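Local coordinates for designed helical repeat protein (Synthetic construct, PDB 5CWF) that has no known natural function, being a de novo designed helical repeat protein made to explore which repeat architectures computation can reach, at residues A11-A15 / A58-L62; R123-I128 / I166-A171; E30-A34 / I76-A80; A101-A105 / A148-L152. All blocks are in the same frame, centred on the assembly; numbering follows the deposited sequence.

How the interactions relate
The four contacts pair helices two apart in the chain of this helical repeat, running the same way at 11 to 29°. Interactions 1 and 4 lie in the layer of helices 3-21, 48-67, 93-111 and 138-156; interactions 2 and 3 in that of 25-44, 70-89, 115-134 and 160-176. Interaction 4 is the most buried. The first layer packs leucine, valine and alanine; the second, alanine methyls edged by glutamate stems. Interaction 3 adds a salt bridge within helix 25-44 and a water between the helices; in interaction 4 a water weakly links two lysines. Interactions 1 and 3 meet through Val61, Ile31 and Ala80; interactions 2 and 4 through Ile128, Ile166 and Val151, with Gln169 probably hydrogen-bonded to Arg150.

Interaction 1 (A11-A15 / A58-L62); sequences ALKKA and AKAVL
Leu62 lays one of its methyls, CD1, over the face of the peptide group joining Ala11 to Leu12, at 3.4 Å from Ala11 O and 3.7 Å from Leu12 N. The two helices that meet here, 3-21 and 48-67, are neighbours in one layer of an alpha-helical repeat and run in the same general direction, their short axes 29° apart with a closest approach of 10.1 Å. Large side chains therefore have to span the groove, and two leucines do most of it. The side chain of Leu62 starts with CG anti to its backbone N (chi1 -170°), which sends the isobutyl group across to helix 3-21; there the second methyl, CD2, rests on Ala11 CB at 3.6 Å, while the methyl of Ala15 flanks CD1 one turn further along. Leu12 answers from the other helix. With CG turned beside its own backbone N (chi1 -78°), its fork passes on the side of Leu62 nearer helix 25-44 and meets Val61 at about a right angle, CD2 lying 3.8 Å from Val61 CG1. Helix 25-44, the helix between these two in the chain, closes this inner side: Ile31 touches both Leu12 and Val61. Cutting Leu12 back to an alanine here is likely to open a gap between the two helices and Ile31, removing one of the groups that pack on Val61 CG1 and Leu62. No hydrogen bond crosses the interface, so its hold is apolar. The other branch of the fork completes it, Leu12 CD1 lying 4.0 Å from Ala58 CB.

Interaction 2 (R123-I128 / I166-A171); sequences RAAAEI and IARQAA
Glu127 and Ala167 interlock at the middle of this contact, and with Ala170 they account for most of the surface it buries. Glu127 meets the other helix with its aliphatic stem: CG lies 3.9 Å from Ala167 CB and 3.7 Å from Ala167 O, while CB lies 4.0 Å from Ala170 CB. A bend at chi2 (-67°) folds the carboxylate along helix 160-176, where OE1 comes within 3.8 Å of Ala171 CB, a van der Waals contact and no bond. Ala167 fills the place between successive turns opposite. Its methyl is 3.8 Å from Ala124 CA, and the CA atoms of Ala124 and Ala167 approach to 4.2 Å, an approach that small side chains on both helices permit. Ala170, one turn on, turns its methyl to the inner side, where Ile128 CG1 covers it at 3.8 Å. On that side too, Ile128 and Ile166 meet more loosely and both continue onto Val151 of helix 138-156, so the deep side of the interface joins the other layer of helices. Toward the outer side Arg123 swings away and pairs with Glu75. The axes run only 11° from parallel and 8.3 Å apart at their closest, with no hydrogen bond between them. Such close, alanine-lined packing of parallel helices two apart in the chain is what stacks the successive helices of one layer in this designed alpha-helical repeat.

Interaction 3 (E30-A34 / I76-A80); sequences EIERA and IARAA
Glu30 lies across the start of the Arg78 side chain, its carboxylate plane turned 56° from the Arg78 guanidinium, while Arg33 and Arg78 run side by side and point the same way, their guanidinium planes 35° apart. This trio edges the groove between helices 25-44 and 70-89, roughly parallel neighbours in one layer of the helical repeat, whose axes approach to 8.4 Å. Glu30 leaves its helix with CG anti to the backbone N (chi1 -157°), which brings CG against Ala77 CB at 3.6 Å and sets OE1 beside Arg78 CB. The same oxygen is gripped side-on by Arg33 through two nitrogens. NH2 of Arg33 meets Glu30 OE1 at 3.0 Å, nearly along the C-O bond, and NE comes to it from above the carboxylate plane. Arg33 also forms salt bridges to Glu82 and Glu85, which bind a calcium ion, and this negative charge probably offsets the closeness of Arg33 NH2 to Arg78 NH1, 3.7 Å. Replacing Glu30 by an alanine would probably leave Arg33 NE without this acceptor and a bridging water without its mate on this helix, and thin the cover of the Ala77 methyl, though Glu82 and Glu85 could still hold the guanidinium. Beneath the charges, Ala34 CB meets Ala80 CB at 4.3 Å and rests on the backbone at Ala77 O, while Ile31 turns away toward helices 3-21 and 48-67. At the outer edge the water ties the helices, giving a hydrogen to Glu30 OE1 at 2.9 Å and accepting one from Arg78 NH1 at 3.1 Å.

Interaction 4 (A101-A105 / A148-L152); sequences ALAKA and AKRVL
The flat group that Leu152 covers is a piece of backbone, the peptide between Lys104 and Ala105: the leucine CD1 stands over its face, 3.9 Å from Lys104 C and 3.7 Å from Ala105 N. No aromatic, amide or carboxylate side chain takes part; the rest is mainly apolar, with two lysines at the outer rim. Helices 93-111 and 138-156 are adjacent in one layer of the alpha-helical repeat, nearly parallel (16° between their axes) and as close as 8.3 Å, a spacing consistent with the three alanines at the seam. Ala105 presents its CB to the backbone of Leu152, 3.7 Å from Leu152 CA, with Val151 CG1 on the inner flank of the same methyl at 3.8 Å. Ala101 and Ala148 face each other a turn earlier, their CB atoms 3.9 Å apart. CG anti to the backbone N (chi1 176°) carries the isobutyl group of Leu152 across to helix 93-111, where CD1 also touches the CB of Lys104. At the rim Lys104 NZ and Lys149 NZ both give weak bonds to one water, the Lys149 amine lying over the Ala101 methyl. Val151 and Leu102 also touch the other layer of helices, Leu102 on Ile128 and Val151 on Ile121, Ile128 and Ile166. No hydrogen bond passes directly between the two helices, and at the inner end Leu102 CD2 presses on Ala148 CB at 3.7 Å.

Interaction 1 (A11-A15 / A58-L62)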
loop_
_atom_site.group_PDB
_atom_site.type_symbol
_atom_site.label_atom_id
_atom_site.label_comp_id
_atom_site.label_asym_id
_atom_site.label_seq_id
_atom_site.Cartn_x
_atom_site.Cartn_y
_atom_site.Cartn_z
ATOM N N ALA A 11 -16.701 -4.609 -3.617
ATOM C CA ALA A 11 -16.460 -5.219 -2.305
ATOM C C ALA A 11 -15.934 -4.170 -1.318
ATOM O O ALA A 11 -16.237 -4.217 -0.113
ATOM C CB ALA A 11 -15.486 -6.373 -2.420
ATOM N N LEU A 12 -15.115 -3.250 -1.821
ATOM C CA LEU A 12 -14.620 -2.148 -1.002
ATOM C C LEU A 12 -15.767 -1.265 -0.553
ATOM O O LEU A 12 -15.787 -0.825 0.586
ATOM C CB LEU A 12 -13.595 -1.319 -1.759
ATOM C CG LEU A 12 -12.220 -1.984 -1.804
ATOM C CD1 LEU A 12 -11.352 -1.291 -2.866
ATOM C CD2 LEU A 12 -11.562 -1.943 -0.443
ATOM N N LYS A 13 -16.703 -0.991 -1.455
ATOM C CA LYS A 13 -17.874 -0.192 -1.105
ATOM C C LYS A 13 -18.678 -0.902 -0.001
ATOM O O LYS A 13 -19.206 -0.258 0.909
ATOM C CB LYS A 13 -18.726 0.060 -2.344
ATOM C CG LYS A 13 -19.859 1.037 -2.143
ATOM C CD LYS A 13 -20.565 1.329 -3.459
ATOM C CE LYS A 13 -21.634 2.393 -3.311
ATOM N NZ LYS A 13 -22.923 1.835 -2.810
ATOM N N LYS A 14 -18.753 -2.223 -0.071
ATOM C CA LYS A 14 -19.408 -2.996 0.984
ATOM C C LYS A 14 -18.632 -2.948 2.289
ATOM O O LYS A 14 -19.225 -2.941 3.375
ATOM C CB LYS A 14 -19.579 -4.464 0.572
ATOM C CG LYS A 14 -21.002 -4.882 0.251
ATOM C CD LYS A 14 -21.390 -4.586 -1.175
ATOM C CE LYS A 14 -22.549 -5.468 -1.614
ATOM N NZ LYS A 14 -22.686 -5.502 -3.093
ATOM N N ALA A 15 -17.307 -2.951 2.195
ATOM C CA ALA A 15 -16.464 -2.877 3.383
ATOM C C ALA A 15 -16.624 -1.538 4.109
ATOM O O ALA A 15 -16.562 -1.475 5.343
ATOM C CB ALA A 15 -15.003 -3.097 3.008
ATOM N N ALA A 58 -6.091 -2.636 -3.889
ATOM C CA ALA A 58 -7.506 -2.785 -3.608
ATOM C C ALA A 58 -7.751 -4.070 -2.829
ATOM O O ALA A 58 -8.454 -4.061 -1.823
ATOM C CB ALA A 58 -8.299 -2.777 -4.911
ATOM N N LYS A 59 -7.148 -5.171 -3.262
ATOM C CA LYS A 59 -7.291 -6.438 -2.521
ATOM C C LYS A 59 -6.696 -6.370 -1.134
ATOM O O LYS A 59 -7.219 -6.996 -0.202
ATOM C CB LYS A 59 -6.631 -7.591 -3.257
ATOM C CG LYS A 59 -7.313 -8.020 -4.528
ATOM C CD LYS A 59 -6.422 -9.016 -5.237
ATOM C CE LYS A 59 -7.057 -9.614 -6.464
ATOM N NZ LYS A 59 -6.055 -10.502 -7.127
ATOM N N ALA A 60 -5.600 -5.627 -0.979
ATOM C CA ALA A 60 -4.935 -5.559 0.323
ATOM C C ALA A 60 -5.812 -4.835 1.333
ATOM O O ALA A 60 -5.933 -5.257 2.485
ATOM C CB ALA A 60 -3.613 -4.875 0.215
ATOM N N VAL A 61 -6.438 -3.755 0.894
ATOM C CA VAL A 61 -7.304 -2.986 1.776
ATOM C C VAL A 61 -8.503 -3.835 2.195
ATOM O O VAL A 61 -8.880 -3.871 3.367
ATOM C CB VAL A 61 -7.785 -1.680 1.075
ATOM C CG1 VAL A 61 -8.821 -0.912 1.919
ATOM C CG2 VAL A 61 -6.604 -0.796 0.812
ATOM N N LEU A 62 -9.064 -4.551 1.232
ATOM C CA LEU A 62 -10.243 -5.381 1.453
ATOM C C LEU A 62 -9.942 -6.502 2.448
ATOM O O LEU A 62 -10.728 -6.759 3.361
ATOM C CB LEU A 62 -10.728 -5.955 0.122
ATOM C CG LEU A 62 -12.079 -6.655 0.143
ATOM C CD1 LEU A 62 -13.179 -5.604 0.345
ATOM C CD2 LEU A 62 -12.297 -7.462 -1.127
#

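Interaction 2 (R123-I128 / I166-A171)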
loop_
_atom_site.group_PDB
_atom_site.type_symbol
_atom_site.label_atom_id
_atom_site.label_comp_id
_atom_site.label_asym_id
_atom_site.label_seq_id
_atom_site.Cartn_x
_atom_site.Cartn_y
_atom_site.Cartn_z
ATOM N N ARG A 123 3.954 0.235 7.659
ATOM C CA ARG A 123 4.784 1.381 8.055
ATOM C C ARG A 123 6.075 1.487 7.236
ATOM O O ARG A 123 6.553 2.583 6.932
ATOM C CB ARG A 123 5.092 1.292 9.539
ATOM C CG ARG A 123 3.915 1.730 10.342
ATOM C CD ARG A 123 4.079 1.460 11.821
ATOM N NE ARG A 123 2.992 2.100 12.552
ATOM C CZ ARG A 123 2.979 2.274 13.866
ATOM N NH1 ARG A 123 4.008 1.870 14.593
ATOM N NH2 ARG A 123 1.945 2.870 14.444
ATOM N N ALA A 124 6.667 0.347 6.925
ATOM C CA ALA A 124 7.862 0.315 6.106
ATOM C C ALA A 124 7.552 0.830 4.690
ATOM O O ALA A 124 8.282 1.654 4.139
ATOM C CB ALA A 124 8.427 -1.106 6.067
ATOM N N ALA A 125 6.438 0.368 4.131
ATOM C CA ALA A 125 5.953 0.848 2.840
ATOM C C ALA A 125 5.750 2.352 2.897
ATOM O O ALA A 125 6.157 3.091 1.996
ATOM C CB ALA A 125 4.656 0.138 2.457
ATOM N N ALA A 126 5.114 2.817 3.964
ATOM C CA ALA A 126 4.879 4.255 4.087
ATOM C C ALA A 126 6.169 5.059 4.148
ATOM O O ALA A 126 6.224 6.172 3.610
ATOM C CB ALA A 126 4.034 4.548 5.306
ATOM N N GLU A 127 7.204 4.524 4.782
ATOM C CA GLU A 127 8.448 5.266 4.888
ATOM C C GLU A 127 9.130 5.378 3.539
ATOM O O GLU A 127 9.694 6.410 3.202
ATOM C CB GLU A 127 9.432 4.618 5.855
ATOM C CG GLU A 127 9.049 4.707 7.307
ATOM C CD GLU A 127 9.075 6.123 7.867
ATOM O OE1 GLU A 127 9.714 7.038 7.297
ATOM O OE2 GLU A 127 8.478 6.300 8.939
ATOM N N ILE A 128 9.066 4.297 2.780
ATOM C CA ILE A 128 9.649 4.247 1.440
ATOM C C ILE A 128 8.905 5.202 0.509
ATOM O O ILE A 128 9.522 5.960 -0.261
ATOM C CB ILE A 128 9.597 2.795 0.913
ATOM C CG1 ILE A 128 10.623 1.951 1.676
ATOM C CG2 ILE A 128 9.852 2.758 -0.593
ATOM C CD1 ILE A 128 10.461 0.414 1.558
ATOM N N ILE A 166 13.798 -2.125 8.117
ATOM C CA ILE A 166 13.746 -1.536 6.776
ATOM C C ILE A 166 13.135 -0.135 6.866
ATOM O O ILE A 166 13.579 0.771 6.190
ATOM C CB ILE A 166 12.943 -2.402 5.791
ATOM C CG1 ILE A 166 13.642 -3.744 5.545
ATOM C CG2 ILE A 166 12.764 -1.690 4.457
ATOM C CD1 ILE A 166 12.712 -4.815 5.012
ATOM N N ALA A 167 12.137 0.049 7.720
ATOM C CA ALA A 167 11.516 1.366 7.875
ATOM C C ALA A 167 12.518 2.397 8.370
ATOM O O ALA A 167 12.523 3.544 7.889
ATOM C CB ALA A 167 10.320 1.294 8.830
ATOM N N ARG A 168 13.347 2.003 9.334
ATOM C CA ARG A 168 14.397 2.893 9.841
ATOM C C ARG A 168 15.440 3.218 8.772
ATOM O O ARG A 168 15.877 4.357 8.662
ATOM C CB ARG A 168 15.109 2.303 11.064
ATOM C CG ARG A 168 14.271 2.249 12.350
ATOM C CD ARG A 168 15.068 1.652 13.520
ATOM N NE ARG A 168 15.411 0.244 13.339
ATOM C CZ ARG A 168 14.841 -0.773 13.986
ATOM N NH1 ARG A 168 13.886 -0.565 14.890
ATOM N NH2 ARG A 168 15.243 -2.011 13.737
ATOM N N GLN A 169 15.856 2.217 8.004
ATOM C CA GLN A 169 16.827 2.450 6.932
ATOM C C GLN A 169 16.258 3.361 5.847
ATOM O O GLN A 169 16.967 4.210 5.316
ATOM C CB GLN A 169 17.270 1.136 6.290
ATOM C CG GLN A 169 18.141 0.261 7.165
ATOM C CD GLN A 169 18.348 -1.120 6.565
ATOM O OE1 GLN A 169 18.219 -1.301 5.353
ATOM N NE2 GLN A 169 18.666 -2.100 7.406
ATOM N N ALA A 170 14.975 3.214 5.529
ATOM C CA ALA A 170 14.370 4.099 4.539
ATOM C C ALA A 170 14.358 5.548 5.050
ATOM O O ALA A 170 14.679 6.467 4.295
ATOM C CB ALA A 170 12.976 3.651 4.174
ATOM N N ALA A 171 14.012 5.745 6.320
ATOM C CA ALA A 171 13.984 7.087 6.904
ATOM C C ALA A 171 15.386 7.708 6.945
ATOM O O ALA A 171 15.544 8.916 6.758
ATOM C CB ALA A 171 13.382 7.043 8.301
#

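Interaction 3 (E30-A34 / I76-A80)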
loop_
_atom_site.group_PDB
_atom_site.type_symbol
_atom_site.label_atom_id
_atom_site.label_comp_id
_atom_site.label_asym_id
_atom_site.label_seq_id
_atom_site.Cartn_x
_atom_site.Cartn_y
_atom_site.Cartn_z
ATOM N N GLU A 30 -10.911 6.014 5.794
ATOM C CA GLU A 30 -9.624 5.707 5.187
ATOM C C GLU A 30 -9.764 4.692 4.054
ATOM O O GLU A 30 -9.056 4.779 3.044
ATOM C CB GLU A 30 -8.650 5.188 6.238
ATOM C CG GLU A 30 -7.199 5.357 5.844
ATOM C CD GLU A 30 -6.774 6.827 5.833
ATOM O OE1 GLU A 30 -5.896 7.203 5.027
ATOM O OE2 GLU A 30 -7.307 7.603 6.656
ATOM N N ILE A 31 -10.659 3.721 4.207
ATOM C CA ILE A 31 -10.910 2.799 3.100
ATOM C C ILE A 31 -11.468 3.582 1.913
ATOM O O ILE A 31 -11.030 3.416 0.766
ATOM C CB ILE A 31 -11.897 1.684 3.504
ATOM C CG1 ILE A 31 -11.289 0.826 4.600
ATOM C CG2 ILE A 31 -12.319 0.870 2.273
ATOM C CD1 ILE A 31 -12.253 -0.216 5.162
ATOM N N GLU A 32 -12.412 4.480 2.187
ATOM C CA GLU A 32 -12.987 5.274 1.127
ATOM C C GLU A 32 -11.942 6.172 0.459
ATOM O O GLU A 32 -11.923 6.273 -0.766
ATOM C CB GLU A 32 -14.175 6.104 1.657
ATOM C CG GLU A 32 -15.023 6.650 0.541
ATOM C CD GLU A 32 -16.313 7.319 1.014
ATOM O OE1 GLU A 32 -16.847 6.935 2.085
ATOM O OE2 GLU A 32 -16.793 8.228 0.303
ATOM N N ARG A 33 -11.052 6.787 1.242
ATOM C CA ARG A 33 -9.978 7.599 0.660
ATOM C C ARG A 33 -9.086 6.786 -0.276
ATOM O O ARG A 33 -8.718 7.267 -1.339
ATOM C CB ARG A 33 -9.114 8.247 1.744
ATOM C CG ARG A 33 -8.136 9.273 1.169
ATOM C CD ARG A 33 -7.513 10.130 2.269
ATOM N NE ARG A 33 -6.394 9.478 2.941
ATOM C CZ ARG A 33 -5.134 9.515 2.506
ATOM N NH1 ARG A 33 -4.833 10.154 1.379
ATOM N NH2 ARG A 33 -4.176 8.910 3.196
ATOM N N ALA A 34 -8.692 5.586 0.135
ATOM C CA ALA A 34 -7.859 4.743 -0.697
ATOM C C ALA A 34 -8.582 4.337 -1.978
ATOM O O ALA A 34 -8.020 4.412 -3.066
ATOM C CB ALA A 34 -7.402 3.489 0.095
ATOM N N ILE A 76 -3.043 0.017 6.848
ATOM C CA ILE A 76 -2.938 -0.563 5.520
ATOM C C ILE A 76 -3.677 0.328 4.524
ATOM O O ILE A 76 -3.166 0.595 3.436
ATOM C CB ILE A 76 -3.464 -2.016 5.488
ATOM C CG1 ILE A 76 -2.453 -2.930 6.180
ATOM C CG2 ILE A 76 -3.640 -2.509 4.062
ATOM C CD1 ILE A 76 -3.005 -4.313 6.549
ATOM N N ALA A 77 -4.872 0.797 4.885
ATOM C CA ALA A 77 -5.617 1.682 3.992
ATOM C C ALA A 77 -4.823 2.972 3.739
ATOM O O ALA A 77 -4.734 3.466 2.598
ATOM C CB ALA A 77 -6.989 2.003 4.575
ATOM N N ARG A 78 -4.208 3.516 4.785
ATOM C CA ARG A 78 -3.408 4.724 4.586
ATOM C C ARG A 78 -2.216 4.455 3.681
ATOM O O ARG A 78 -1.897 5.277 2.800
ATOM C CB ARG A 78 -2.910 5.311 5.906
ATOM C CG ARG A 78 -1.972 6.511 5.651
ATOM C CD ARG A 78 -1.459 7.217 6.894
ATOM N NE ARG A 78 -0.387 8.131 6.500
ATOM C CZ ARG A 78 -0.551 9.340 5.973
ATOM N NH1 ARG A 78 -1.765 9.863 5.805
ATOM N NH2 ARG A 78 0.523 10.042 5.631
ATOM N N ALA A 79 -1.537 3.335 3.904
ATOM C CA ALA A 79 -0.373 2.988 3.089
ATOM C C ALA A 79 -0.788 2.874 1.646
ATOM O O ALA A 79 -0.086 3.364 0.756
ATOM C CB ALA A 79 0.258 1.722 3.545
ATOM N N ALA A 80 -1.932 2.230 1.406
ATOM C CA ALA A 80 -2.425 2.074 0.046
ATOM C C ALA A 80 -2.684 3.430 -0.607
ATOM O O ALA A 80 -2.236 3.677 -1.728
ATOM C CB ALA A 80 -3.689 1.236 0.029
HETATM O O HOH W 1 -4.683 9.341 6.570
#

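Interaction 4 (A101-A105 / A148-L152)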
loop_
_atom_site.group_PDB
_atom_site.type_symbol
_atom_site.label_atom_id
_atom_site.label_comp_id
_atom_site.label_asym_id
_atom_site.label_seq_id
_atom_site.Cartn_x
_atom_site.Cartn_y
_atom_site.Cartn_z
ATOM N N ALA A 101 6.025 -3.899 -5.688
ATOM C CA ALA A 101 6.613 -4.684 -4.602
ATOM C C ALA A 101 5.947 -4.343 -3.274
ATOM O O ALA A 101 5.626 -5.235 -2.488
ATOM C CB ALA A 101 8.123 -4.443 -4.526
ATOM N N LEU A 102 5.695 -3.059 -3.017
ATOM C CA LEU A 102 5.060 -2.677 -1.772
ATOM C C LEU A 102 3.605 -3.135 -1.728
ATOM O O LEU A 102 3.153 -3.612 -0.706
ATOM C CB LEU A 102 5.135 -1.164 -1.565
ATOM C CG LEU A 102 6.553 -0.620 -1.388
ATOM C CD1 LEU A 102 6.503 0.897 -1.229
ATOM C CD2 LEU A 102 7.257 -1.240 -0.201
ATOM N N ALA A 103 2.898 -3.021 -2.853
ATOM C CA ALA A 103 1.505 -3.465 -2.920
ATOM C C ALA A 103 1.404 -4.967 -2.668
ATOM O O ALA A 103 0.532 -5.428 -1.938
ATOM C CB ALA A 103 0.897 -3.112 -4.278
ATOM N N LYS A 104 2.331 -5.727 -3.240
ATOM C CA LYS A 104 2.362 -7.160 -2.994
ATOM C C LYS A 104 2.644 -7.477 -1.532
ATOM O O LYS A 104 2.083 -8.423 -0.982
ATOM C CB LYS A 104 3.415 -7.835 -3.876
ATOM C CG LYS A 104 3.005 -7.966 -5.344
ATOM C CD LYS A 104 4.176 -8.473 -6.180
ATOM C CE LYS A 104 3.810 -8.661 -7.646
ATOM N NZ LYS A 104 4.990 -9.090 -8.461
ATOM N N ALA A 105 3.500 -6.673 -0.899
ATOM C CA ALA A 105 3.849 -6.897 0.509
ATOM C C ALA A 105 2.685 -6.605 1.472
ATOM O O ALA A 105 2.458 -7.362 2.415
ATOM C CB ALA A 105 5.055 -6.037 0.883
ATOM N N ALA A 148 12.159 -2.089 -0.972
ATOM C CA ALA A 148 10.810 -2.600 -1.195
ATOM C C ALA A 148 10.806 -4.106 -1.411
ATOM O O ALA A 148 9.906 -4.812 -0.966
ATOM C CB ALA A 148 10.177 -1.875 -2.402
ATOM N N LYS A 149 11.830 -4.595 -2.104
ATOM C CA LYS A 149 11.994 -6.027 -2.310
ATOM C C LYS A 149 12.193 -6.714 -0.960
ATOM O O LYS A 149 11.717 -7.829 -0.727
ATOM C CB LYS A 149 13.205 -6.317 -3.205
ATOM C CG LYS A 149 13.066 -5.956 -4.684
ATOM C CD LYS A 149 11.732 -6.343 -5.283
ATOM C CE LYS A 149 11.756 -6.147 -6.797
ATOM N NZ LYS A 149 10.407 -5.936 -7.391
ATOM N N ARG A 150 12.907 -6.045 -0.060
ATOM C CA ARG A 150 13.141 -6.616 1.277
ATOM C C ARG A 150 11.878 -6.594 2.142
ATOM O O ARG A 150 11.661 -7.507 2.940
ATOM C CB ARG A 150 14.272 -5.868 1.970
ATOM C CG ARG A 150 15.604 -6.134 1.313
ATOM C CD ARG A 150 16.731 -5.310 1.905
ATOM N NE ARG A 150 16.848 -5.488 3.350
ATOM C CZ ARG A 150 17.329 -4.566 4.180
ATOM N NH1 ARG A 150 17.786 -3.415 3.708
ATOM N NH2 ARG A 150 17.385 -4.807 5.483
ATOM N N VAL A 151 11.030 -5.588 1.953
ATOM C CA VAL A 151 9.756 -5.521 2.666
ATOM C C VAL A 151 8.873 -6.696 2.248
ATOM O O VAL A 151 8.265 -7.370 3.090
ATOM C CB VAL A 151 9.019 -4.189 2.379
ATOM C CG1 VAL A 151 7.620 -4.191 3.013
ATOM C CG2 VAL A 151 9.814 -3.022 2.916
ATOM N N LEU A 152 8.837 -6.966 0.952
ATOM C CA LEU A 152 8.075 -8.093 0.431
ATOM C C LEU A 152 8.595 -9.407 1.006
ATOM O O LEU A 152 7.800 -10.272 1.412
ATOM C CB LEU A 152 8.106 -8.075 -1.116
ATOM C CG LEU A 152 7.431 -9.229 -1.864
ATOM C CD1 LEU A 152 5.982 -9.412 -1.392
ATOM C CD2 LEU A 152 7.461 -8.969 -3.358
HETATM O O HOH W 2 7.444 -7.289 -7.041
#